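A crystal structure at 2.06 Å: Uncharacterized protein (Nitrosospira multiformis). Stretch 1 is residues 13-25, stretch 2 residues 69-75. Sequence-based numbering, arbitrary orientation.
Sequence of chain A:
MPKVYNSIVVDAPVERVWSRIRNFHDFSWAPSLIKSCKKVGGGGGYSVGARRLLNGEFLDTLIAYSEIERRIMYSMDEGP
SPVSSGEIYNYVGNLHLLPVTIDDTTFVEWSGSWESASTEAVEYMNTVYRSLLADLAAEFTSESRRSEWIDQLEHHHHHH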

# COMPACT_ATOMS: atom_id res chain seq x y z
N PRO A 13 -12.66 21.51 -1.29
CA PRO A 13 -11.32 21.13 -0.84
C PRO A 13 -11.37 19.87 0.01
O PRO A 13 -12.38 19.59 0.65
CB PRO A 13 -10.85 22.35 -0.03
CG PRO A 13 -12.07 23.14 0.27
CD PRO A 13 -13.09 22.82 -0.78
N VAL A 14 -10.28 19.11 -0.02
CA VAL A 14 -10.26 17.79 0.61
C VAL A 14 -10.52 17.87 2.12
O VAL A 14 -11.15 16.97 2.68
CB VAL A 14 -8.95 17.04 0.31
CG1 VAL A 14 -7.78 17.68 1.06
CG2 VAL A 14 -9.07 15.55 0.65
N GLU A 15 -10.04 18.93 2.77
CA GLU A 15 -10.26 19.10 4.21
C GLU A 15 -11.75 19.20 4.54
O GLU A 15 -12.21 18.71 5.57
CB GLU A 15 -9.56 20.35 4.73
CG GLU A 15 -8.03 20.30 4.72
CD GLU A 15 -7.43 20.62 3.36
OE1 GLU A 15 -8.16 21.12 2.47
OE2 GLU A 15 -6.21 20.38 3.18
N ARG A 16 -12.50 19.85 3.66
CA ARG A 16 -13.94 20.01 3.85
C ARG A 16 -14.68 18.70 3.61
O ARG A 16 -15.58 18.32 4.38
CB ARG A 16 -14.47 21.09 2.92
CG ARG A 16 -15.88 21.53 3.20
CD ARG A 16 -16.02 23.02 2.94
NE ARG A 16 -17.41 23.45 2.96
CZ ARG A 16 -18.16 23.60 1.88
NH1 ARG A 16 -17.65 23.34 0.68
NH2 ARG A 16 -19.42 24.00 1.99
N VAL A 17 -14.32 18.00 2.54
CA VAL A 17 -14.96 16.72 2.26
C VAL A 17 -14.67 15.74 3.38
O VAL A 17 -15.58 15.06 3.86
CB VAL A 17 -14.51 16.12 0.92
CG1 VAL A 17 -15.27 14.84 0.67
CG2 VAL A 17 -14.76 17.10 -0.22
N TRP A 18 -13.42 15.67 3.81
CA TRP A 18 -13.06 14.76 4.90
C TRP A 18 -13.85 15.11 6.16
O TRP A 18 -14.41 14.23 6.82
CB TRP A 18 -11.55 14.80 5.18
CG TRP A 18 -11.08 13.80 6.24
CD1 TRP A 18 -10.42 14.10 7.40
CD2 TRP A 18 -11.25 12.38 6.23
NE1 TRP A 18 -10.16 12.95 8.11
CE2 TRP A 18 -10.66 11.88 7.41
CE3 TRP A 18 -11.84 11.47 5.33
CZ2 TRP A 18 -10.63 10.51 7.73
CZ3 TRP A 18 -11.82 10.10 5.65
CH2 TRP A 18 -11.22 9.64 6.84
N SER A 19 -13.91 16.39 6.50
CA SER A 19 -14.61 16.81 7.71
C SER A 19 -16.04 16.29 7.72
O SER A 19 -16.61 15.97 8.77
CB SER A 19 -14.58 18.33 7.86
OG SER A 19 -15.49 18.73 8.87
N ARG A 20 -16.62 16.19 6.53
CA ARG A 20 -18.01 15.76 6.39
C ARG A 20 -18.20 14.24 6.52
O ARG A 20 -19.18 13.79 7.10
CB ARG A 20 -18.55 16.25 5.04
CG ARG A 20 -20.03 15.94 4.80
CD ARG A 20 -20.93 16.80 5.67
NE ARG A 20 -22.33 16.75 5.24
CZ ARG A 20 -23.32 16.18 5.92
NH1 ARG A 20 -23.08 15.61 7.09
NH2 ARG A 20 -24.56 16.20 5.43
N ILE A 21 -17.27 13.44 5.99
CA ILE A 21 -17.46 11.99 5.92
C ILE A 21 -16.65 11.18 6.93
O ILE A 21 -16.78 9.97 7.00
CB ILE A 21 -17.09 11.44 4.53
CG1 ILE A 21 -15.60 11.62 4.26
CG2 ILE A 21 -17.92 12.12 3.45
CD1 ILE A 21 -15.03 10.63 3.27
N ARG A 22 -15.83 11.86 7.73
CA ARG A 22 -14.79 11.17 8.51
C ARG A 22 -15.31 10.38 9.71
O ARG A 22 -14.56 9.63 10.33
CB ARG A 22 -13.71 12.17 8.97
CG ARG A 22 -14.11 13.08 10.13
CD ARG A 22 -12.98 14.07 10.46
NE ARG A 22 -13.40 15.05 11.46
CZ ARG A 22 -13.02 15.05 12.73
NH1 ARG A 22 -12.18 14.12 13.19
NH2 ARG A 22 -13.46 16.00 13.55
N ASN A 23 -16.59 10.53 10.03
CA ASN A 23 -17.15 9.90 11.21
C ASN A 23 -17.96 8.64 10.86
O ASN A 23 -19.01 8.73 10.24
CB ASN A 23 -18.01 10.90 12.00
CG ASN A 23 -18.42 10.37 13.36
OD1 ASN A 23 -18.84 9.23 13.49
ND2 ASN A 23 -18.29 11.21 14.38
N PHE A 24 -17.45 7.48 11.25
CA PHE A 24 -18.08 6.20 10.92
C PHE A 24 -19.54 6.14 11.41
O PHE A 24 -20.36 5.43 10.84
CB PHE A 24 -17.23 5.05 11.50
CG PHE A 24 -17.76 3.67 11.22
CD1 PHE A 24 -17.55 3.07 9.98
CD2 PHE A 24 -18.39 2.94 12.22
CE1 PHE A 24 -18.01 1.76 9.73
CE2 PHE A 24 -18.86 1.63 11.98
CZ PHE A 24 -18.66 1.05 10.73
N HIS A 25 -19.88 6.92 12.44
CA HIS A 25 -21.25 6.91 12.95
C HIS A 25 -22.12 8.07 12.44
O HIS A 25 -23.29 8.17 12.83
CB HIS A 25 -21.28 6.89 14.48
CG HIS A 25 -20.80 5.61 15.08
ND1 HIS A 25 -19.98 5.57 16.19
CD2 HIS A 25 -21.04 4.32 14.74
CE1 HIS A 25 -19.73 4.31 16.50
NE2 HIS A 25 -20.36 3.53 15.64
N GLU A 69 -4.20 9.19 5.82
CA GLU A 69 -4.53 8.87 4.43
C GLU A 69 -5.98 9.18 4.10
O GLU A 69 -6.40 9.05 2.95
CB GLU A 69 -4.25 7.39 4.11
CG GLU A 69 -2.87 6.88 4.50
CD GLU A 69 -1.76 7.49 3.67
OE1 GLU A 69 -2.07 8.06 2.60
OE2 GLU A 69 -0.58 7.40 4.09
N ARG A 70 -6.76 9.57 5.10
CA ARG A 70 -8.18 9.86 4.89
C ARG A 70 -8.89 8.65 4.31
O ARG A 70 -9.46 8.72 3.22
CB ARG A 70 -8.36 11.05 3.94
CG ARG A 70 -7.68 12.34 4.41
CD ARG A 70 -8.15 13.53 3.59
NE ARG A 70 -7.59 14.80 4.06
CZ ARG A 70 -6.47 15.34 3.60
NH1 ARG A 70 -5.78 14.72 2.64
NH2 ARG A 70 -6.03 16.49 4.10
N ARG A 71 -8.86 7.55 5.05
CA ARG A 71 -9.47 6.30 4.61
C ARG A 71 -10.27 5.65 5.73
O ARG A 71 -9.86 5.65 6.88
CB ARG A 71 -8.40 5.32 4.16
CG ARG A 71 -8.98 4.02 3.62
CD ARG A 71 -7.92 2.97 3.39
NE ARG A 71 -6.78 3.48 2.62
CZ ARG A 71 -6.74 3.55 1.30
NH1 ARG A 71 -7.78 3.15 0.59
NH2 ARG A 71 -5.67 4.00 0.69
N ILE A 72 -11.41 5.07 5.36
CA ILE A 72 -12.24 4.31 6.28
C ILE A 72 -12.45 2.92 5.66
O ILE A 72 -12.88 2.82 4.52
CB ILE A 72 -13.62 4.97 6.44
CG1 ILE A 72 -13.50 6.35 7.08
CG2 ILE A 72 -14.56 4.07 7.23
CD1 ILE A 72 -14.84 7.05 7.24
N MSE A 73 -12.16 1.85 6.40
CA MSE A 73 -12.40 0.51 5.88
C MSE A 73 -13.28 -0.26 6.84
O MSE A 73 -13.12 -0.16 8.05
CB MSE A 73 -11.11 -0.28 5.69
CG MSE A 73 -10.13 0.32 4.70
SE MSE A 73 -8.55 -0.84 4.50
CE MSE A 73 -9.49 -2.53 4.55
N TYR A 74 -14.20 -1.05 6.30
CA TYR A 74 -15.13 -1.76 7.16
C TYR A 74 -15.53 -3.09 6.56
O TYR A 74 -15.47 -3.28 5.34
CB TYR A 74 -16.39 -0.90 7.36
CG TYR A 74 -17.04 -0.52 6.05
CD1 TYR A 74 -18.03 -1.32 5.48
CD2 TYR A 74 -16.65 0.63 5.37
CE1 TYR A 74 -18.62 -0.98 4.26
CE2 TYR A 74 -17.24 0.98 4.16
CZ TYR A 74 -18.22 0.18 3.62
OH TYR A 74 -18.79 0.53 2.42
N SER A 75 -15.94 -4.01 7.42
CA SER A 75 -16.56 -5.25 6.97
C SER A 75 -18.07 -5.06 7.01
O SER A 75 -18.60 -4.40 7.90
CB SER A 75 -16.17 -6.41 7.88
OG SER A 75 -16.55 -6.18 9.24

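A helix that begins at Val14 faces a strand that begins at Arg71; their axes approach to 11.0 Å and run in roughly the same direction, 31° apart. Pro13, at the N-cap position, accepts the bond from Val17 N to Pro13 O (3.1 Å), and the i to i+4 pattern continues with Trp18 N to Val14 O (2.8 Å) and Ser19 N to Glu15 O (3.0 Å). No hydrogen bond joins the two stretches; the contact, largely one of packing, buries 453 Å² summed over both sides. The backbones come nearest at Trp18 and Arg70, whose CA atoms lie 6.9 Å apart. Arg70, just before the strand, has positive phi and psi (58°/60°), and its CA sits over one face of the Trp18 ring, 3.6 Å from the centroid of the six-membered ring and 12° off its normal, a CH-pi contact. The indole also reaches the backbone beyond: Trp18 CZ3 is 3.5 Å from Arg70 C, and Trp18 CH2 is 3.6 Å from Arg71 N. The extended Arg70 side chain runs back along the helix, passing Val14, where Arg70 CD lies 3.7 Å from Val14 CG2. Its guanidinium has Val14 CG1 over one face and Trp18 CB near its edge. Arg70 NH2 is 4.0 Å from Glu15 OE2, but that oxygen lies well out of the guanidinium plane; the charges are near each other without forming a salt bridge. Within the strand, Ile72 and Tyr74 direct their CA-to-CB bonds toward stretch 1, while Arg71 and Met73, a selenomethionine, direct theirs away. Ile72 fits between two aromatic residues: its CG1 is 4.0 Å from Trp18 CH2 and its CG2 is 4.2 Å from Phe24 CD1. Ile72 CD1 also lies 3.5 Å from Ile21 O. Phe24 extends the apolar contact, with Phe24 CE1 3.9 Å from Tyr74 CB, while the end of the Tyr74 side chain leads away.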